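Local coordinates for protein glutamine synthetase (Streptomyces coelicolor, PDB 4BAX) that is an enzyme of the glutamine synthetase family, combining a beta-grasp domain with a catalytic domain in an assembly of ten chains, at residues 261-264 / 265-269; 90-93 / 94-97; 330-333 / 334-338. One frame throughout, in Å; residues are numbered along the deposited sequence.

Interaction 1: 261-264 / 265-269; sequences MDHV and KNYGA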
loop_
_atom_site.group_PDB
_atom_site.type_symbol
_atom_site.label_atom_id
_atom_site.label_comp_id
_atom_site.label_asym_id
_atom_site.label_seq_id
_atom_site.Cartn_x
_atom_site.Cartn_y
_atom_site.Cartn_z
ATOM N N MET A 261 -19.597 34.784 36.623
ATOM C CA MET A 261 -20.384 33.683 36.093
ATOM C C MET A 261 -21.189 34.069 34.858
ATOM O O MET A 261 -21.268 33.293 33.910
ATOM C CB MET A 261 -21.308 33.122 37.184
ATOM C CG MET A 261 -20.868 31.805 37.818
ATOM S SD MET A 261 -19.179 31.299 37.453
ATOM C CE MET A 261 -19.487 30.241 36.035
ATOM N N ASP A 262 -21.684 35.303 34.832
ATOM C CA ASP A 262 -22.458 35.806 33.703
ATOM C C ASP A 262 -21.638 35.782 32.411
ATOM O O ASP A 262 -22.131 35.354 31.360
ATOM C CB ASP A 262 -22.917 37.237 33.980
ATOM C CG ASP A 262 -24.102 37.301 34.924
ATOM O OD1 ASP A 262 -24.716 36.240 35.204
ATOM O OD2 ASP A 262 -24.428 38.421 35.370
ATOM N N HIS A 263 -20.383 36.235 32.497
ATOM C CA HIS A 263 -19.473 36.193 31.350
ATOM C C HIS A 263 -19.052 34.759 31.024
ATOM O O HIS A 263 -19.159 34.298 29.880
ATOM C CB HIS A 263 -18.230 37.058 31.598
ATOM C CG HIS A 263 -18.493 38.531 31.558
ATOM N ND1 HIS A 263 -17.773 39.391 30.756
ATOM C CD2 HIS A 263 -19.378 39.297 32.239
ATOM C CE1 HIS A 263 -18.219 40.622 30.929
ATOM N NE2 HIS A 263 -19.191 40.594 31.826
ATOM N N VAL A 264 -18.588 34.048 32.044
ATOM C CA VAL A 264 -18.004 32.738 31.834
ATOM C C VAL A 264 -19.011 31.769 31.235
ATOM O O VAL A 264 -18.688 30.990 30.321
ATOM C CB VAL A 264 -17.381 32.195 33.130
ATOM C CG1 VAL A 264 -17.270 30.666 33.100
ATOM C CG2 VAL A 264 -16.012 32.859 33.410
ATOM N N LYS A 265 -20.277 31.911 31.629
ATOM C CA LYS A 265 -21.278 30.970 31.033
ATOM C C LYS A 265 -21.671 31.313 29.615
ATOM O O LYS A 265 -22.430 30.556 28.982
ATOM C CB LYS A 265 -22.560 30.872 31.886
ATOM C CG LYS A 265 -23.398 32.143 31.939
ATOM C CD LYS A 265 -24.678 31.934 32.741
ATOM C CE LYS A 265 -25.509 33.202 33.033
ATOM N NZ LYS A 265 -26.805 32.602 33.379
ATOM N N ASN A 266 -21.164 32.420 29.091
ATOM C CA ASN A 266 -21.395 32.817 27.696
ATOM C C ASN A 266 -20.117 32.875 26.884
ATOM O O ASN A 266 -20.100 33.392 25.755
ATOM C CB ASN A 266 -22.099 34.178 27.627
ATOM C CG ASN A 266 -23.506 34.138 28.105
ATOM O OD1 ASN A 266 -24.389 33.677 27.390
ATOM N ND2 ASN A 266 -23.738 34.609 29.323
ATOM N N TYR A 267 -19.050 32.334 27.461
ATOM C CA TYR A 267 -17.721 32.477 26.885
ATOM C C TYR A 267 -17.292 31.266 26.068
ATOM O O TYR A 267 -16.117 31.130 25.718
ATOM C CB TYR A 267 -16.702 32.754 27.987
ATOM C CG TYR A 267 -16.426 34.215 28.245
ATOM C CD1 TYR A 267 -17.222 35.216 27.697
ATOM C CD2 TYR A 267 -15.359 34.596 29.043
ATOM C CE1 TYR A 267 -16.952 36.566 27.954
ATOM C CE2 TYR A 267 -15.072 35.932 29.290
ATOM C CZ TYR A 267 -15.866 36.912 28.755
ATOM O OH TYR A 267 -15.554 38.225 29.042
ATOM N N GLY A 268 -18.244 30.390 25.772
ATOM C CA GLY A 268 -17.967 29.276 24.898
ATOM C C GLY A 268 -18.212 27.946 25.559
ATOM O O GLY A 268 -18.055 27.790 26.769
ATOM N N ALA A 269 -18.563 26.964 24.740
ATOM C CA ALA A 269 -18.897 25.644 25.237
ATOM C C ALA A 269 -17.638 24.880 25.641
ATOM O O ALA A 269 -16.616 24.917 24.938
ATOM C CB ALA A 269 -19.690 24.873 24.174
#

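Interaction 2: 90-93 / 94-97; sequences PSNT and RAAL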
loop_
_atom_site.group_PDB
_atom_site.type_symbol
_atom_site.label_atom_id
_atom_site.label_comp_id
_atom_site.label_asym_id
_atom_site.label_seq_id
_atom_site.Cartn_x
_atom_site.Cartn_y
_atom_site.Cartn_z
ATOM N N PRO A 90 -34.472 34.509 16.952
ATOM C CA PRO A 90 -33.893 34.230 18.279
ATOM C C PRO A 90 -32.390 33.901 18.238
ATOM O O PRO A 90 -31.665 34.236 19.177
ATOM C CB PRO A 90 -34.693 33.017 18.749
ATOM C CG PRO A 90 -36.028 33.203 18.120
ATOM C CD PRO A 90 -35.760 33.821 16.765
ATOM N N SER A 91 -31.928 33.284 17.155
ATOM C CA SER A 91 -30.511 32.994 16.985
ATOM C C SER A 91 -29.676 34.261 16.810
ATOM O O SER A 91 -28.463 34.234 17.040
ATOM C CB SER A 91 -30.288 32.043 15.811
ATOM O OG SER A 91 -31.031 32.467 14.687
ATOM N N ASN A 92 -30.311 35.357 16.382
ATOM C CA ASN A 92 -29.595 36.606 16.103
ATOM C C ASN A 92 -29.005 37.209 17.380
ATOM O O ASN A 92 -29.752 37.550 18.287
ATOM C CB ASN A 92 -30.542 37.586 15.410
ATOM C CG ASN A 92 -29.857 38.872 14.948
ATOM O OD1 ASN A 92 -28.880 39.339 15.544
ATOM N ND2 ASN A 92 -30.404 39.472 13.903
ATOM N N THR A 93 -27.672 37.314 17.442
ATOM C CA THR A 93 -26.966 37.840 18.627
ATOM C C THR A 93 -26.324 39.173 18.330
ATOM O O THR A 93 -25.851 39.875 19.243
ATOM C CB THR A 93 -25.873 36.864 19.164
ATOM O OG1 THR A 93 -24.859 36.665 18.167
ATOM C CG2 THR A 93 -26.486 35.527 19.601
ATOM N N ARG A 94 -26.337 39.525 17.045
ATOM C CA ARG A 94 -25.840 40.824 16.596
ATOM C C ARG A 94 -26.723 41.953 17.076
ATOM O O ARG A 94 -26.216 42.989 17.501
ATOM C CB ARG A 94 -25.722 40.855 15.069
ATOM C CG ARG A 94 -24.692 41.817 14.565
ATOM C CD ARG A 94 -24.933 42.172 13.120
ATOM N NE ARG A 94 -23.907 43.086 12.631
ATOM C CZ ARG A 94 -24.139 44.366 12.357
ATOM N NH1 ARG A 94 -25.363 44.851 12.547
ATOM N NH2 ARG A 94 -23.156 45.155 11.908
ATOM N N ALA A 95 -28.035 41.726 17.059
ATOM C CA ALA A 95 -28.995 42.784 17.355
ATOM C C ALA A 95 -28.847 43.296 18.787
ATOM O O ALA A 95 -29.028 44.489 19.039
ATOM C CB ALA A 95 -30.430 42.322 17.072
ATOM N N ALA A 96 -28.560 42.386 19.720
ATOM C CA ALA A 96 -28.318 42.775 21.106
ATOM C C ALA A 96 -27.072 43.644 21.234
ATOM O O ALA A 96 -27.103 44.688 21.904
ATOM C CB ALA A 96 -28.205 41.540 22.005
ATOM N N LEU A 97 -26.008 43.266 20.526
ATOM C CA LEU A 97 -24.775 44.054 20.537
ATOM C C LEU A 97 -25.033 45.437 19.932
ATOM O O LEU A 97 -24.468 46.428 20.392
ATOM C CB LEU A 97 -23.630 43.327 19.824
ATOM C CG LEU A 97 -22.346 44.157 19.668
ATOM C CD1 LEU A 97 -21.736 44.475 21.049
ATOM C CD2 LEU A 97 -21.290 43.458 18.761
#

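Interaction 3: 330-333 / 334-338; sequences LVDT and CCTAL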
loop_
_atom_site.group_PDB
_atom_site.type_symbol
_atom_site.label_atom_id
_atom_site.label_comp_id
_atom_site.label_asym_id
_atom_site.label_seq_id
_atom_site.Cartn_x
_atom_site.Cartn_y
_atom_site.Cartn_z
ATOM N N LEU A 330 -18.854 42.602 27.667
ATOM C CA LEU A 330 -17.798 43.480 28.155
ATOM C C LEU A 330 -18.265 44.932 28.151
ATOM O O LEU A 330 -17.999 45.668 29.098
ATOM C CB LEU A 330 -16.531 43.316 27.323
ATOM C CG LEU A 330 -15.742 42.081 27.752
ATOM C CD1 LEU A 330 -14.625 41.751 26.751
ATOM C CD2 LEU A 330 -15.195 42.284 29.178
ATOM N N VAL A 331 -18.957 45.340 27.094
ATOM C CA VAL A 331 -19.498 46.694 27.037
ATOM C C VAL A 331 -20.552 46.911 28.120
ATOM O O VAL A 331 -20.522 47.918 28.826
ATOM C CB VAL A 331 -20.110 46.986 25.674
ATOM C CG1 VAL A 331 -21.022 48.185 25.739
ATOM C CG2 VAL A 331 -19.004 47.190 24.647
ATOM N N ASP A 332 -21.453 45.951 28.294
ATOM C CA ASP A 332 -22.510 46.130 29.276
ATOM C C ASP A 332 -21.877 46.282 30.645
ATOM O O ASP A 332 -22.115 47.264 31.343
ATOM C CB ASP A 332 -23.469 44.934 29.290
ATOM C CG ASP A 332 -24.798 45.258 29.979
ATOM O OD1 ASP A 332 -24.807 46.066 30.923
ATOM O OD2 ASP A 332 -25.846 44.730 29.556
ATOM N N THR A 333 -21.029 45.336 31.004
ATOM C CA THR A 333 -20.474 45.355 32.339
ATOM C C THR A 333 -19.547 46.541 32.591
ATOM O O THR A 333 -19.807 47.368 33.470
ATOM C CB THR A 333 -19.755 44.011 32.649
ATOM O OG1 THR A 333 -20.698 42.926 32.606
ATOM C CG2 THR A 333 -19.030 44.053 33.999
ATOM N N CYS A 334 -18.526 46.685 31.758
ATOM C CA CYS A 334 -17.506 47.698 31.990
ATOM C C CYS A 334 -17.983 49.139 31.799
ATOM O O CYS A 334 -17.790 49.980 32.686
ATOM C CB CYS A 334 -16.279 47.426 31.110
ATOM S SG CYS A 334 -15.497 45.827 31.396
ATOM N N CYS A 335 -18.640 49.397 30.664
ATOM C CA CYS A 335 -19.080 50.750 30.313
ATOM C C CYS A 335 -20.120 51.277 31.294
ATOM O O CYS A 335 -20.162 52.469 31.609
ATOM C CB CYS A 335 -19.642 50.791 28.886
ATOM S SG CYS A 335 -18.443 50.625 27.558
ATOM N N THR A 336 -20.951 50.366 31.790
ATOM C CA THR A 336 -21.949 50.719 32.784
ATOM C C THR A 336 -21.262 51.124 34.079
ATOM O O THR A 336 -21.581 52.160 34.665
ATOM C CB THR A 336 -22.900 49.544 33.061
ATOM O OG1 THR A 336 -23.784 49.380 31.944
ATOM C CG2 THR A 336 -23.709 49.782 34.313
ATOM N N ALA A 337 -20.280 50.332 34.496
ATOM C CA ALA A 337 -19.563 50.645 35.711
ATOM C C ALA A 337 -18.793 51.950 35.564
ATOM O O ALA A 337 -18.753 52.735 36.510
ATOM C CB ALA A 337 -18.638 49.513 36.087
ATOM N N LEU A 338 -18.243 52.212 34.379
ATOM C CA LEU A 338 -17.503 53.465 34.119
ATOM C C LEU A 338 -18.420 54.690 34.110
ATOM O O LEU A 338 -18.037 55.790 34.525
ATOM C CB LEU A 338 -16.689 53.372 32.818
ATOM C CG LEU A 338 -15.518 52.380 32.831
ATOM C CD1 LEU A 338 -15.079 51.989 31.416
ATOM C CD2 LEU A 338 -14.354 52.980 33.621
#

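Interaction 1: 261-264 / 265-269
His-263 and Tyr-267, four residues apart across the end of helix 259-264, run next to each other in a common direction. Their polar atoms join first: ND1 of His-263 donates to OH of Tyr-267 at 3.0 Å, a nearly straight bond (169°) in which the hydroxyl oxygen lies at the edge of the imidazole, in its plane. With CG of His-263 beside its own backbone N (chi1 -72°), the imidazole swings to the side where ND1 meets that hydroxyl. The same hydroxyl is hydrogen-bonded to Asp-314, and NE2 of His-263 probably to Thr-333 on helix 323-341; partners on both nitrogens would fix the rotation of the imidazole. A long phenol suits this place because it carries a hydroxyl back to a histidine that comes earlier in the chain.

The apolar part of the pair is a CH-pi contact: CB of His-263 sits over one face of the Tyr-267 ring, 4.0 Å from the centroid. The two rings themselves meet obliquely.

Backbone bonds show how helix 259-264 comes to its end. Lys-265 N still reaches Met-261 O (2.8 Å), a helical bond. A type I beta turn from Val-264 to Tyr-267 then takes over, closed by Tyr-267 N to Val-264 O at 3.2 Å, while Asn-266 N bonds to His-263 O at 2.9 Å.

One side-chain amide joins the helix end. ND2 of Asn-266 donates to Asp-262 O at 2.7 Å, close to the line of that carbonyl (167°) and with the oxygen near the amide plane; a short amide is well matched to a C-terminal carbonyl of a helix.

Charge plays a looser part. Lys-265 runs extended alongside Asp-262, but its NZ stays 4.6 Å from OD1 of Asp-262, beyond a salt bridge, and Asp-262 hydrogen-bonds to Ser-258 through OD2.

Interaction 2: 90-93 / 94-97
Asn-92 reaches forward to the first turn of helix 94-103, where its OD1 accepts the backbone N-H of Ala-95 at 3.0 Å. The N-H points well at the oxygen (153°), although the donor is tilted 34° from the carbonyl plane of the amide. CG stands opposite the backbone N of Asn-92 (chi1 -174°), which turns the amide towards the helix and lets OD1 also pack against CB of Ala-95 at 3.7 Å and CB of Arg-94 at 3.5 Å. The small methyl of Ala-95 leaves room for the amide beside the helix start.

In the next shell, the other end of that amide is held as well: ND2 of Asn-92 is hydrogen-bonded to Glu-80 and to the backbone of Val-81, both on strand 75-82. Asparagine fits here because one planar group accepts from the helix and donates to the strand. Thr-93 hydrogen-bonds to Asp-322 through OG1, and the extended Arg-94 carries its guanidinium away from the cap to a salt bridge with Asp-195 on helix 190-210. Farther along, Leu-97 is buried between that helix and helix 323-341, touching Leu-191 and Thr-327.

The bond from OD1 to Ala-95 N, three residues on, makes Asn-92 an N-cap residue, with the strand bonds holding its amide in place, at the end of the loop that leads from strand 75-82 to helix 94-103.

Interaction 3: 330-333 / 334-338
Asp-332 and Thr-336 meet at a flat group, the main-chain carbonyl of Asp-332: OG1 of Thr-336 approaches in the carbonyl plane and donates to Asp-332 O at 2.8 Å. The backbone N of Thr-336 adds a weak bond to the same oxygen (3.3 Å). The other flat group, the carboxylate of Asp-332, runs alongside Thr-336 in the same direction and brings OD1 to 3.6 Å from OG1 of Thr-336. Placing OG1 beside its own backbone N (chi1 -73°) turns the hydroxyl back along the helix to the carbonyl one turn earlier.

Both segments belong to helix 323-341, with a wider pi-type turn at 331-333. Cys-334 N bonds to Leu-330 O at 2.9 Å and Ala-337 N to Thr-333 O at 3.2 Å. Apolar contacts follow the same spacing: CD2 of Leu-330 lies 4.2 Å from SG of Cys-334, and CG1 of Val-331 lies 4.0 Å from SG of Cys-335. Compact sulfur side chains suit this packed helix, where Cys-334 also touches Phe-235 of strand 231-236 and Ser-253 of helix 244-253.

The two sulfurs, SG of Cys-334 and SG of Cys-335, stand 6.8 Å apart and form no disulfide with each other. At Asp-332 O the Thr-336 hydroxyl is the nearer donor and the backbone N-H only a weak second one, so the hydroxyl supplements a stretched helical bond at that carbonyl.

Interaction 1 and interaction 3 touch directly, although their centres are 16 Å apart. The probable hydrogen bond between NE2 of His-263 and OG1 of Thr-333 spans 2.9 Å, and the Tyr-267 hydroxyl packs on Leu-330, so the end of helix 259-264 is held against helix 323-341. Interaction 2 stands apart from both: its nearest atoms are about 8 Å from interaction 1 and about 5 Å from interaction 3. It still meets helix 323-341 at an earlier part, where Leu-97 rests on Thr-327. That long helix is thus shared by all three sites, since Asn-266 and Tyr-267 of interaction 1 also pack on it through Val-325 and Val-326.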